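Long-range contacts in polycyclic ketone monooxygenase (Myceliophthora thermophila, PDB 5MQ6), which catalyses the Baeyer-Villiger oxidation of ketones, notably bulky polycyclic ones, to esters or lactones by inserting one oxygen atom with the help of FAD and NADPH: residues W124-P128 and T247-Y252; A115-G119 and L173-F179. All blocks are in the same frame, centred on the assembly; numbering follows the deposited sequence.

Overall arrangement
All four segments lie within the pyridine nucleotide-disulphide oxidoreductase region (79-305), and the centres of the two contacts are about 19 Å apart. Along the sequence the segments alternate: 115-119, 124-128, 173-179, 247-252. The first precedes helix 121-124 and the second begins at its last residue. Contact 2 joins the loop leaving strand 109-112 of the FAD-side mixed sheet to residues around the neighbouring parallel strand 177-178; contact 1 reaches across to the loop after strand 244-246, at the edge of the five-stranded parallel sheet on the NADPH side. The two meet where Trp-124 CZ2 packs 3.4 Å from Ala-115 N. The chain from 115 to 128 thus takes part in both.

Contact 1: W124-P128 and T247-Y252; sequences WNRYP and TARWNY. With FAD (flavin-adenine dinucleotide), chain B.
The indole of Trp-124 (chi1 m) is stacked flat on the guanidinium of Arg-249, centres 3.8 Å apart and planes at 21°, with CE3 of Trp-124 3.2 Å from CZ of Arg-249. Arg-249 folds back (chi1 and chi2 both m) so that NH1 donates to Ala-248 O at 3.0 Å, while its NE is held by Ala-57 O. At the edge of the indole, Trp-124 NE1 donates to FAD O3B at 3.0 Å. Both segments are largely irregular: Trp-124 ends helix 121-124, and the chain beyond it, extended except at Arg-126 (psi 31°), runs in the same direction as 247-252, Asn-125 CA 4.8 Å from Ala-248 CA and Tyr-127 CA 5.5 Å from Trp-250 CA. Between the backbones sits water 1, donating to Trp-124 O (2.9 Å) and Thr-247 O (2.8 Å) and accepting from Arg-126 N (2.9 Å) and Trp-250 N (3.1 Å). The arrangement is consistent with an interface between FAD- and NADPH-binding units of Rossmann type: Thr-247 follows strand 244-246 and touches Thr-280 of the NADPH site, whereas Trp-124 and Asn-125 line the FAD pocket. Asn-125 OD1 comes 3.2 Å from Ala-248 CA and is hydrogen-bonded to Tyr-478. Farther along, Pro-128 CD lies over the six-membered ring of Trp-250 (chi1 t) in a CH-pi contact, 3.4 Å from the centroid and 14° off the normal, and Tyr-127 CB packs 3.6 Å from Trp-250 CE3. Tyr-252 (chi1 m), opening helix 252-255, sends its OH back to donate to Arg-126 O at 2.8 Å.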
# COMPACT_ATOMS: atom_id res chain seq x y z
N TRP A 124 10.78 6.20 -3.88
CA TRP A 124 11.64 5.10 -3.46
C TRP A 124 11.86 3.99 -4.50
O TRP A 124 12.96 3.57 -4.73
CB TRP A 124 11.08 4.49 -2.22
CG TRP A 124 11.01 5.35 -0.99
CD1 TRP A 124 9.90 5.86 -0.44
CD2 TRP A 124 12.08 5.63 -0.05
NE1 TRP A 124 10.20 6.51 0.73
CE2 TRP A 124 11.53 6.37 0.99
CE3 TRP A 124 13.43 5.37 -0.03
CZ2 TRP A 124 12.28 6.86 2.04
CZ3 TRP A 124 14.18 5.84 1.05
CH2 TRP A 124 13.60 6.57 2.06
N ASN A 125 10.79 3.59 -5.16
CA ASN A 125 10.79 2.47 -6.08
C ASN A 125 11.03 3.02 -7.42
O ASN A 125 10.24 3.84 -7.98
CB ASN A 125 9.44 1.72 -6.01
CG ASN A 125 9.15 1.21 -4.62
OD1 ASN A 125 9.67 0.21 -4.22
ND2 ASN A 125 8.30 1.90 -3.86
N ARG A 126 12.16 2.61 -7.99
CA ARG A 126 12.46 3.00 -9.37
C ARG A 126 13.11 1.83 -10.12
O ARG A 126 13.91 2.04 -11.03
CB ARG A 126 13.37 4.25 -9.38
CG ARG A 126 13.04 5.35 -8.36
CD ARG A 126 13.84 6.58 -8.72
NE ARG A 126 13.68 7.57 -7.65
CZ ARG A 126 14.05 8.85 -7.73
NH1 ARG A 126 14.62 9.33 -8.80
NH2 ARG A 126 13.87 9.68 -6.67
N TYR A 127 12.74 0.61 -9.74
CA TYR A 127 13.38 -0.59 -10.26
C TYR A 127 13.00 -0.72 -11.74
O TYR A 127 12.08 -0.05 -12.18
CB TYR A 127 13.01 -1.79 -9.40
CG TYR A 127 11.54 -2.12 -9.34
CD1 TYR A 127 10.90 -2.67 -10.45
CD2 TYR A 127 10.78 -1.86 -8.21
CE1 TYR A 127 9.56 -3.02 -10.44
CE2 TYR A 127 9.44 -2.20 -8.18
CZ TYR A 127 8.83 -2.77 -9.33
OH TYR A 127 7.53 -3.11 -9.38
N PRO A 128 13.74 -1.54 -12.53
CA PRO A 128 13.47 -1.66 -13.97
C PRO A 128 12.12 -2.31 -14.25
O PRO A 128 11.76 -3.31 -13.62
CB PRO A 128 14.60 -2.61 -14.47
CG PRO A 128 15.61 -2.58 -13.34
CD PRO A 128 14.82 -2.43 -12.10
N THR A 247 14.43 -4.54 -4.09
CA THR A 247 13.84 -3.87 -5.23
C THR A 247 13.39 -2.45 -4.93
O THR A 247 13.32 -1.55 -5.81
CB THR A 247 12.61 -4.70 -5.71
OG1 THR A 247 11.68 -4.95 -4.63
CG2 THR A 247 13.08 -6.08 -6.19
N ALA A 248 12.97 -2.25 -3.68
CA ALA A 248 12.51 -0.92 -3.21
C ALA A 248 13.70 0.05 -2.98
O ALA A 248 13.52 1.25 -2.83
CB ALA A 248 11.68 -1.09 -1.96
N ARG A 249 14.92 -0.49 -2.97
CA ARG A 249 16.13 0.38 -3.00
C ARG A 249 17.13 -0.10 -4.10
O ARG A 249 18.27 -0.57 -3.78
CB ARG A 249 16.75 0.41 -1.60
CG ARG A 249 15.77 0.68 -0.45
CD ARG A 249 15.43 2.19 -0.30
NE ARG A 249 14.54 2.43 0.89
CZ ARG A 249 13.22 2.32 0.93
NH1 ARG A 249 12.55 1.94 -0.12
NH2 ARG A 249 12.54 2.58 2.06
N TRP A 250 16.70 0.04 -5.37
CA TRP A 250 17.44 -0.56 -6.48
C TRP A 250 18.86 0.01 -6.66
O TRP A 250 19.05 1.21 -6.70
CB TRP A 250 16.74 -0.35 -7.75
CG TRP A 250 17.27 -1.22 -8.90
CD1 TRP A 250 18.13 -0.84 -9.88
CD2 TRP A 250 16.90 -2.59 -9.19
NE1 TRP A 250 18.33 -1.86 -10.75
CE2 TRP A 250 17.61 -2.95 -10.35
CE3 TRP A 250 16.05 -3.52 -8.58
CZ2 TRP A 250 17.49 -4.22 -10.94
CZ3 TRP A 250 15.89 -4.76 -9.14
CH2 TRP A 250 16.62 -5.12 -10.31
N ASN A 251 19.81 -0.88 -6.89
CA ASN A 251 21.24 -0.52 -7.06
C ASN A 251 21.68 -0.61 -8.52
O ASN A 251 22.15 -1.66 -9.01
CB ASN A 251 22.11 -1.38 -6.20
CG ASN A 251 23.53 -0.86 -6.10
OD1 ASN A 251 24.01 -0.09 -6.97
ND2 ASN A 251 24.19 -1.25 -5.05
N TYR A 252 21.53 0.53 -9.18
CA TYR A 252 21.91 0.70 -10.54
C TYR A 252 23.41 0.67 -10.80
O TYR A 252 23.82 0.52 -11.99
CB TYR A 252 21.26 1.94 -11.12
CG TYR A 252 19.79 1.72 -11.53
CD1 TYR A 252 19.46 0.86 -12.58
CD2 TYR A 252 18.74 2.36 -10.87
CE1 TYR A 252 18.16 0.66 -12.98
CE2 TYR A 252 17.42 2.18 -11.27
CZ TYR A 252 17.15 1.30 -12.31
OH TYR A 252 15.90 1.09 -12.71
PA FAD B . 3.43 6.50 0.37
O1A FAD B . 3.93 5.24 0.99
O2A FAD B . 3.45 6.71 -1.13
O5B FAD B . 4.24 7.72 1.03
C5B FAD B . 4.40 7.79 2.40
C4B FAD B . 5.77 8.36 2.70
O4B FAD B . 5.82 8.62 4.11
C3B FAD B . 6.96 7.44 2.38
O3B FAD B . 7.97 8.17 1.74
C2B FAD B . 7.42 6.98 3.74
O2B FAD B . 8.80 6.69 3.77
C1B FAD B . 7.06 8.18 4.59
N9A FAD B . 6.98 7.86 6.00
C8A FAD B . 6.25 6.86 6.57
N7A FAD B . 6.48 6.88 7.88
C5A FAD B . 7.35 7.85 8.19
C6A FAD B . 7.95 8.36 9.44
N6A FAD B . 7.75 7.86 10.64
N1A FAD B . 8.71 9.40 9.26
C2A FAD B . 8.99 9.95 8.06
N3A FAD B . 8.52 9.57 6.89
C4A FAD B . 7.70 8.48 6.93
N1 FAD B . -1.44 1.23 -5.28
C2 FAD B . -2.41 1.39 -6.24
O2 FAD B . -3.55 1.74 -5.93
N3 FAD B . -2.14 1.17 -7.53
C4 FAD B . -0.91 0.78 -7.90
O4 FAD B . -0.71 0.60 -9.09
C4X FAD B . 0.21 0.58 -6.95
N5 FAD B . 1.47 0.16 -7.29
C5X FAD B . 2.39 0.03 -6.29
C6 FAD B . 3.76 -0.43 -6.61
C7 FAD B . 4.68 -0.56 -5.47
C7M FAD B . 6.10 -1.01 -5.67
C8 FAD B . 4.26 -0.27 -4.06
C8M FAD B . 5.21 -0.39 -2.87
C9 FAD B . 2.97 0.14 -3.80
C9A FAD B . 2.03 0.30 -4.86
N10 FAD B . 0.72 0.70 -4.53
C10 FAD B . -0.19 0.87 -5.57
C1' FAD B . 0.32 1.06 -3.15
C2' FAD B . 0.87 2.53 -2.91
O2' FAD B . 1.63 2.55 -1.69
C3' FAD B . -0.23 3.64 -2.91
O3' FAD B . -0.91 3.64 -4.17
C4' FAD B . 0.24 5.11 -2.77
O4' FAD B . 1.47 5.46 -3.56
C5' FAD B . 0.42 5.47 -1.28
O5' FAD B . 0.46 6.93 -1.20
P FAD B . 0.73 7.46 0.31
O1P FAD B . 1.22 8.94 0.12
O2P FAD B . -0.51 7.07 1.12
O3P FAD B . 1.92 6.49 0.92
O HOH W 1 13.85 1.16 -6.08
O HOH W 2 9.80 -3.15 -4.61

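Contact 2: A115-G119 and L173-F179; sequences AGGFG and LHDKALF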
# COMPACT_ATOMS: atom_id res chain seq x y z
N ALA A 115 11.81 10.15 2.73
CA ALA A 115 12.33 10.22 1.37
C ALA A 115 13.09 11.47 1.10
O ALA A 115 12.89 12.50 1.75
CB ALA A 115 11.20 10.10 0.35
N GLY A 116 13.90 11.43 0.04
CA GLY A 116 14.69 12.62 -0.37
C GLY A 116 13.98 13.64 -1.23
O GLY A 116 14.54 14.71 -1.63
N GLY A 117 12.72 13.36 -1.51
CA GLY A 117 11.94 14.24 -2.34
C GLY A 117 10.49 13.75 -2.37
O GLY A 117 10.13 12.80 -1.70
N PHE A 118 9.68 14.42 -3.19
CA PHE A 118 8.26 14.10 -3.30
C PHE A 118 8.04 12.76 -3.98
O PHE A 118 8.87 12.31 -4.79
CB PHE A 118 7.50 15.17 -4.08
CG PHE A 118 7.47 16.50 -3.40
CD1 PHE A 118 6.53 16.72 -2.40
CD2 PHE A 118 8.33 17.54 -3.77
CE1 PHE A 118 6.44 17.92 -1.74
CE2 PHE A 118 8.22 18.82 -3.12
CZ PHE A 118 7.28 18.96 -2.09
N GLY A 119 6.90 12.15 -3.68
CA GLY A 119 6.49 10.97 -4.44
C GLY A 119 6.17 9.72 -3.64
O GLY A 119 5.49 8.88 -4.14
N LEU A 173 4.61 23.82 -3.35
CA LEU A 173 4.92 23.08 -2.16
C LEU A 173 6.38 22.86 -1.95
O LEU A 173 6.76 22.34 -0.92
CB LEU A 173 4.16 21.73 -2.18
CG LEU A 173 2.67 21.82 -2.27
CD1 LEU A 173 2.02 20.42 -2.29
CD2 LEU A 173 2.17 22.48 -1.03
N HIS A 174 7.23 23.25 -2.91
CA HIS A 174 8.64 22.95 -2.80
C HIS A 174 9.35 23.50 -1.59
O HIS A 174 10.30 22.92 -1.13
CB HIS A 174 9.40 23.35 -4.05
CG HIS A 174 9.07 22.48 -5.22
ND1 HIS A 174 9.55 21.19 -5.35
CD2 HIS A 174 8.21 22.66 -6.25
CE1 HIS A 174 9.09 20.66 -6.47
NE2 HIS A 174 8.25 21.51 -7.01
N ASP A 175 8.93 24.65 -1.12
CA ASP A 175 9.55 25.30 0.03
C ASP A 175 8.72 24.98 1.25
O ASP A 175 8.81 25.70 2.21
CB ASP A 175 9.46 26.83 -0.22
CG ASP A 175 7.97 27.27 -0.54
OD1 ASP A 175 7.17 26.44 -1.12
OD2 ASP A 175 7.59 28.44 -0.21
N LYS A 176 7.85 23.96 1.23
CA LYS A 176 7.09 23.57 2.43
C LYS A 176 7.27 22.09 2.84
O LYS A 176 6.39 21.46 3.43
CB LYS A 176 5.66 23.89 2.12
CG LYS A 176 5.42 25.41 1.86
CD LYS A 176 3.97 25.63 1.55
CE LYS A 176 3.60 27.13 1.56
NZ LYS A 176 3.45 27.60 0.23
N ALA A 177 8.41 21.56 2.52
CA ALA A 177 8.77 20.20 2.77
C ALA A 177 10.12 20.03 3.43
O ALA A 177 11.09 20.64 3.12
CB ALA A 177 8.73 19.44 1.48
N LEU A 178 10.16 19.10 4.36
CA LEU A 178 11.32 18.69 5.01
C LEU A 178 11.56 17.20 4.67
O LEU A 178 10.84 16.31 5.10
CB LEU A 178 11.17 18.93 6.49
CG LEU A 178 12.25 18.33 7.37
CD1 LEU A 178 13.65 18.98 7.05
CD2 LEU A 178 11.82 18.46 8.80
N PHE A 179 12.63 16.95 3.93
CA PHE A 179 12.92 15.57 3.45
C PHE A 179 14.05 14.94 4.28
O PHE A 179 14.61 15.59 5.21
CB PHE A 179 13.27 15.59 1.94
CG PHE A 179 12.15 15.99 1.09
CD1 PHE A 179 11.01 15.22 1.05
CD2 PHE A 179 12.20 17.16 0.38
CE1 PHE A 179 9.91 15.60 0.26
CE2 PHE A 179 11.15 17.51 -0.40
CZ PHE A 179 9.98 16.73 -0.45
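Aromatic rings do most of the work here. Phe-118, His-174 and Phe-179 form a cluster in which Phe-179 turns its edge to the face of Phe-118, a T-shaped pair with centroids 5.0 Å apart and planes at 84°. Phe-118 in turn points its edge at the face of His-174 in an offset edge-to-face pair at 5.4 Å and 88°. The backbone supplies a CH-pi contact: Gly-117 CA sits 3.5 Å from the centroid of the Phe-179 ring, almost on its normal, and Ala-115 O comes within 3.1 Å of Phe-179 CB. Apolar packing completes the set, Phe-118 CZ lying 3.9 Å from Ala-177 CB and 4.2 Å from CB of Leu-173, which opens the type I turn 173-176. Polar ties lead elsewhere, His-174 NE2 to Thr-169 and Phe-118 N to Tyr-165. The joint between 173-179 and the loop whose Ala-115 touches FAD therefore rests on the fit and burial of rings, not on directional polar bonds between the segments.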